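Local coordinates for protein type II restriction enzyme SfiI (PDB 2EZV) that recognises the interrupted DNA sequence 5'-GGCCNNNNNGGCC-3' as a tetrameric type IIF restriction endonuclease and cleaves both strands within its spacer, at a contact of chain A with DNA. Sequence-based numbering; all coordinates share one arbitrary frame.

A contact of chain A with DNA. Residues 106, 208, 218, 220. With nucleotides of chain B; nucleotides of chain C.
Arg220 meets the major-groove edge of DG6 of chain C end-on: NH1 donates to the imidazole nitrogen N7 at 3.1 Å, nearly in the guanidinium plane. The carbonyl O6 of DG6, at 2.8 Å from Arg220 NH2, is tilted 26° out of that plane. Purine N7 and O6 side by side mark guanine; with an alanine in place of Arg220, DG6 N7 would probably be left without its protein donor and O6 with its base-pair partner alone. The cytosine partner of DG6 is read as well. N4 of DC16 of chain B gives one hydrogen to DG6 O6 and another to Glu106 OE2 at 2.9 Å, approaching from above the carboxylate plane.

The next pair is read by Lys208 from both ends. Its backbone O accepts from the amino N4 of DC7 of chain C at 2.7 Å, whereas its side chain crosses the groove to DG15 of chain B. CG stands anti to the backbone N (chi1 179°), and bends at chi3 and chi4 bring Lys208 NZ to O6 of DG15 at 2.7 Å and, weakly, to its N7. The edge of DG14 of chain B is approached by Arg218, whose NH2 lies 2.9 Å from O6 and NH1 3.3 Å from N7; both bonds are weak. Lys208 CB sits over one face of the Arg218 guanidinium, offset toward its rim, and may limit how it turns.

Three successive G-C pairs of the GGCC half-site are thus contacted from the major groove. Arg220 lies on the short strand 219-221, with Arg218 just before it; Lys208 follows strand 204-206 in a loop, and Glu106 projects from the loop after strand 93-104.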
ATOM      1  N   GLU A 106      -5.048  32.001 -14.147  1.00 29.21           N
ATOM      2  CA  GLU A 106      -6.158  32.762 -13.573  1.00 31.03           C
ATOM      3  C   GLU A 106      -6.540  32.162 -12.212  1.00 32.38           C
ATOM      4  O   GLU A 106      -6.636  30.943 -12.070  1.00 32.87           O
ATOM      5  CB  GLU A 106      -7.366  32.741 -14.518  1.00 30.40           C
ATOM      6  CG  GLU A 106      -7.110  33.371 -15.883  1.00 30.67           C
ATOM      7  CD  GLU A 106      -8.358  33.434 -16.754  1.00 33.86           C
ATOM      8  OE1 GLU A 106      -9.334  34.121 -16.360  1.00 36.15           O
ATOM      9  OE2 GLU A 106      -8.366  32.802 -17.836  1.00 32.24           O
ATOM     10  N   LYS A 208     -15.411  28.029 -22.303  1.00 38.14           N
ATOM     11  CA  LYS A 208     -14.173  28.548 -22.877  1.00 38.61           C
ATOM     12  C   LYS A 208     -14.078  28.190 -24.360  1.00 38.93           C
ATOM     13  O   LYS A 208     -13.115  28.547 -25.041  1.00 38.57           O
ATOM     14  CB  LYS A 208     -12.969  27.979 -22.114  1.00 37.63           C
ATOM     15  CG  LYS A 208     -11.610  28.430 -22.633  1.00 37.54           C
ATOM     16  CD  LYS A 208     -10.485  27.766 -21.858  1.00 38.49           C
ATOM     17  CE  LYS A 208     -10.010  28.613 -20.695  1.00 38.60           C
ATOM     18  NZ  LYS A 208      -9.108  29.702 -21.159  1.00 38.49           N
ATOM     19  N   ARG A 218     -18.322  23.934 -23.795  1.00 39.91           N
ATOM     20  CA  ARG A 218     -17.961  23.586 -22.432  1.00 39.21           C
ATOM     21  C   ARG A 218     -18.707  24.492 -21.467  1.00 38.82           C
ATOM     22  O   ARG A 218     -19.623  25.214 -21.864  1.00 39.55           O
ATOM     23  CB  ARG A 218     -16.465  23.780 -22.225  1.00 38.20           C
ATOM     24  CG  ARG A 218     -15.599  23.136 -23.278  1.00 38.77           C
ATOM     25  CD  ARG A 218     -14.147  23.394 -22.945  1.00 39.45           C
ATOM     26  NE  ARG A 218     -13.372  23.828 -24.099  1.00 37.99           N
ATOM     27  CZ  ARG A 218     -12.134  24.299 -24.017  1.00 39.04           C
ATOM     28  NH1 ARG A 218     -11.543  24.395 -22.830  1.00 35.94           N
ATOM     29  NH2 ARG A 218     -11.485  24.668 -25.117  1.00 38.54           N
ATOM     30  N   ARG A 220     -18.202  26.870 -17.494  1.00 35.62           N
ATOM     31  CA  ARG A 220     -17.304  27.431 -16.496  1.00 33.53           C
ATOM     32  C   ARG A 220     -17.964  27.446 -15.122  1.00 32.85           C
ATOM     33  O   ARG A 220     -19.191  27.457 -15.012  1.00 33.41           O
ATOM     34  CB  ARG A 220     -16.917  28.864 -16.864  1.00 33.17           C
ATOM     35  CG  ARG A 220     -15.585  29.024 -17.576  1.00 33.69           C
ATOM     36  CD  ARG A 220     -15.107  30.471 -17.453  1.00 34.55           C
ATOM     37  NE  ARG A 220     -13.780  30.696 -18.025  1.00 36.74           N
ATOM     38  CZ  ARG A 220     -13.537  30.925 -19.314  1.00 36.25           C
ATOM     39  NH1 ARG A 220     -14.534  30.965 -20.190  1.00 36.28           N
ATOM     40  NH2 ARG A 220     -12.291  31.112 -19.725  1.00 36.93           N
TER
ATOM     41  P    DG B  14      -5.271  22.552 -18.098  1.00 60.91           P
ATOM     42  OP1  DG B  14      -4.317  22.093 -17.053  1.00 62.09           O
ATOM     43  OP2  DG B  14      -6.734  22.424 -17.872  1.00 61.01           O
ATOM     44  O5'  DG B  14      -4.968  24.082 -18.384  1.00 58.72           O
ATOM     45  C5'  DG B  14      -5.516  24.691 -19.534  1.00 54.92           C
ATOM     46  C4'  DG B  14      -4.522  25.639 -20.154  1.00 51.07           C
ATOM     47  O4'  DG B  14      -4.818  25.702 -21.561  1.00 49.20           O
ATOM     48  C3'  DG B  14      -4.640  27.070 -19.641  1.00 49.26           C
ATOM     49  O3'  DG B  14      -3.400  27.747 -19.846  1.00 48.28           O
ATOM     50  C2'  DG B  14      -5.708  27.643 -20.547  1.00 48.72           C
ATOM     51  C1'  DG B  14      -5.421  26.943 -21.868  1.00 49.18           C
ATOM     52  N9   DG B  14      -6.599  26.668 -22.678  1.00 48.27           N
ATOM     53  C8   DG B  14      -7.661  25.847 -22.377  1.00 46.73           C
ATOM     54  N7   DG B  14      -8.574  25.833 -23.309  1.00 45.57           N
ATOM     55  C5   DG B  14      -8.080  26.692 -24.282  1.00 46.56           C
ATOM     56  C6   DG B  14      -8.629  27.087 -25.524  1.00 45.95           C
ATOM     57  O6   DG B  14      -9.702  26.747 -26.035  1.00 46.88           O
ATOM     58  N1   DG B  14      -7.789  27.974 -26.194  1.00 46.08           N
ATOM     59  C2   DG B  14      -6.576  28.426 -25.725  1.00 46.48           C
ATOM     60  N2   DG B  14      -5.902  29.278 -26.507  1.00 46.70           N
ATOM     61  N3   DG B  14      -6.058  28.065 -24.570  1.00 46.79           N
ATOM     62  C4   DG B  14      -6.859  27.206 -23.906  1.00 47.39           C
ATOM     63  P    DG B  15      -3.064  29.084 -19.021  1.00 47.31           P
ATOM     64  OP1  DG B  15      -1.957  28.739 -18.092  1.00 47.22           O
ATOM     65  OP2  DG B  15      -4.320  29.664 -18.483  1.00 48.28           O
ATOM     66  O5'  DG B  15      -2.480  30.069 -20.131  1.00 48.32           O
ATOM     67  C5'  DG B  15      -1.417  29.649 -20.989  1.00 47.43           C
ATOM     68  C4'  DG B  15      -1.266  30.585 -22.169  1.00 47.65           C
ATOM     69  O4'  DG B  15      -2.441  30.501 -23.018  1.00 46.90           O
ATOM     70  C3'  DG B  15      -1.177  32.053 -21.756  1.00 48.00           C
ATOM     71  O3'  DG B  15      -0.413  32.791 -22.724  1.00 50.20           O
ATOM     72  C2'  DG B  15      -2.635  32.479 -21.744  1.00 47.28           C
ATOM     73  C1'  DG B  15      -3.198  31.708 -22.927  1.00 46.15           C
ATOM     74  N9   DG B  15      -4.614  31.359 -22.832  1.00 44.33           N
ATOM     75  C8   DG B  15      -5.234  30.729 -21.783  1.00 43.95           C
ATOM     76  N7   DG B  15      -6.510  30.540 -21.980  1.00 44.67           N
ATOM     77  C5   DG B  15      -6.750  31.081 -23.234  1.00 44.43           C
ATOM     78  C6   DG B  15      -7.958  31.171 -23.983  1.00 43.64           C
ATOM     79  O6   DG B  15      -9.088  30.772 -23.678  1.00 41.86           O
ATOM     80  N1   DG B  15      -7.757  31.798 -25.206  1.00 44.22           N
ATOM     81  C2   DG B  15      -6.555  32.280 -25.656  1.00 44.56           C
ATOM     82  N2   DG B  15      -6.579  32.852 -26.871  1.00 46.70           N
ATOM     83  N3   DG B  15      -5.420  32.205 -24.971  1.00 45.04           N
ATOM     84  C4   DG B  15      -5.591  31.596 -23.776  1.00 43.97           C
ATOM     85  P    DC B  16       0.452  34.072 -22.265  1.00 50.48           P
ATOM     86  OP1  DC B  16       1.618  34.173 -23.181  1.00 49.16           O
ATOM     87  OP2  DC B  16       0.669  34.015 -20.798  1.00 52.90           O
ATOM     88  O5'  DC B  16      -0.509  35.299 -22.559  1.00 51.54           O
ATOM     89  C5'  DC B  16      -1.898  35.081 -22.690  1.00 52.45           C
ATOM     90  C4'  DC B  16      -2.406  35.690 -23.971  1.00 52.88           C
ATOM     91  O4'  DC B  16      -3.684  35.087 -24.264  1.00 52.11           O
ATOM     92  C3'  DC B  16      -2.670  37.181 -23.851  1.00 53.92           C
ATOM     93  O3'  DC B  16      -2.491  37.834 -25.106  1.00 56.76           O
ATOM     94  C2'  DC B  16      -4.098  37.226 -23.345  1.00 52.63           C
ATOM     95  C1'  DC B  16      -4.738  36.000 -23.990  1.00 51.24           C
ATOM     96  N1   DC B  16      -5.675  35.311 -23.089  1.00 50.16           N
ATOM     97  C2   DC B  16      -6.946  34.987 -23.552  1.00 48.72           C
ATOM     98  O2   DC B  16      -7.254  35.289 -24.709  1.00 47.43           O
ATOM     99  N3   DC B  16      -7.809  34.354 -22.722  1.00 49.18           N
ATOM    100  C4   DC B  16      -7.438  34.051 -21.476  1.00 49.19           C
ATOM    101  N4   DC B  16      -8.325  33.430 -20.689  1.00 50.13           N
ATOM    102  C5   DC B  16      -6.145  34.371 -20.978  1.00 48.50           C
ATOM    103  C6   DC B  16      -5.303  34.994 -21.810  1.00 49.52           C
TER
ATOM    104  P    DG C   6     -19.961  34.884 -25.623  1.00 53.42           P
ATOM    105  OP1  DG C   6     -21.037  35.624 -26.328  1.00 54.43           O
ATOM    106  OP2  DG C   6     -20.257  33.543 -25.055  1.00 54.08           O
ATOM    107  O5'  DG C   6     -18.728  34.776 -26.635  1.00 52.90           O
ATOM    108  C5'  DG C   6     -17.421  35.154 -26.208  1.00 51.85           C
ATOM    109  C4'  DG C   6     -16.355  34.717 -27.187  1.00 51.23           C
ATOM    110  O4'  DG C   6     -15.119  34.621 -26.438  1.00 50.61           O
ATOM    111  C3'  DG C   6     -16.571  33.316 -27.775  1.00 50.88           C
ATOM    112  O3'  DG C   6     -15.666  33.163 -28.883  1.00 51.46           O
ATOM    113  C2'  DG C   6     -15.965  32.429 -26.705  1.00 50.20           C
ATOM    114  C1'  DG C   6     -14.753  33.256 -26.324  1.00 49.10           C
ATOM    115  N9   DG C   6     -14.136  33.022 -25.023  1.00 47.61           N
ATOM    116  C8   DG C   6     -14.644  32.323 -23.954  1.00 45.97           C
ATOM    117  N7   DG C   6     -13.801  32.231 -22.960  1.00 46.46           N
ATOM    118  C5   DG C   6     -12.679  32.926 -23.395  1.00 44.82           C
ATOM    119  C6   DG C   6     -11.436  33.169 -22.755  1.00 44.03           C
ATOM    120  O6   DG C   6     -11.057  32.804 -21.635  1.00 44.04           O
ATOM    121  N1   DG C   6     -10.587  33.925 -23.559  1.00 43.31           N
ATOM    122  C2   DG C   6     -10.890  34.384 -24.817  1.00 42.02           C
ATOM    123  N2   DG C   6      -9.940  35.094 -25.440  1.00 39.17           N
ATOM    124  N3   DG C   6     -12.040  34.162 -25.421  1.00 42.69           N
ATOM    125  C4   DG C   6     -12.880  33.433 -24.659  1.00 45.32           C
ATOM    126  P    DC C   7     -16.177  33.239 -30.402  1.00 51.32           P
ATOM    127  OP1  DC C   7     -17.208  34.304 -30.497  1.00 52.65           O
ATOM    128  OP2  DC C   7     -16.486  31.873 -30.902  1.00 50.61           O
ATOM    129  O5'  DC C   7     -14.862  33.747 -31.142  1.00 52.38           O
ATOM    130  C5'  DC C   7     -14.201  34.932 -30.689  1.00 55.54           C
ATOM    131  C4'  DC C   7     -12.763  34.976 -31.160  1.00 56.50           C
ATOM    132  O4'  DC C   7     -11.872  34.635 -30.066  1.00 56.44           O
ATOM    133  C3'  DC C   7     -12.446  33.963 -32.258  1.00 58.32           C
ATOM    134  O3'  DC C   7     -11.422  34.478 -33.122  1.00 60.76           O
ATOM    135  C2'  DC C   7     -11.999  32.741 -31.474  1.00 57.16           C
ATOM    136  C1'  DC C   7     -11.257  33.368 -30.299  1.00 56.42           C
ATOM    137  N1   DC C   7     -11.279  32.594 -29.042  1.00 55.68           N
ATOM    138  C2   DC C   7     -10.116  32.542 -28.238  1.00 55.49           C
ATOM    139  O2   DC C   7      -9.095  33.155 -28.594  1.00 54.62           O
ATOM    140  N3   DC C   7     -10.139  31.820 -27.093  1.00 55.37           N
ATOM    141  C4   DC C   7     -11.252  31.170 -26.737  1.00 56.20           C
ATOM    142  N4   DC C   7     -11.232  30.468 -25.600  1.00 56.66           N
ATOM    143  C5   DC C   7     -12.438  31.210 -27.528  1.00 56.37           C
ATOM    144  C6   DC C   7     -12.409  31.927 -28.659  1.00 56.07           C
TER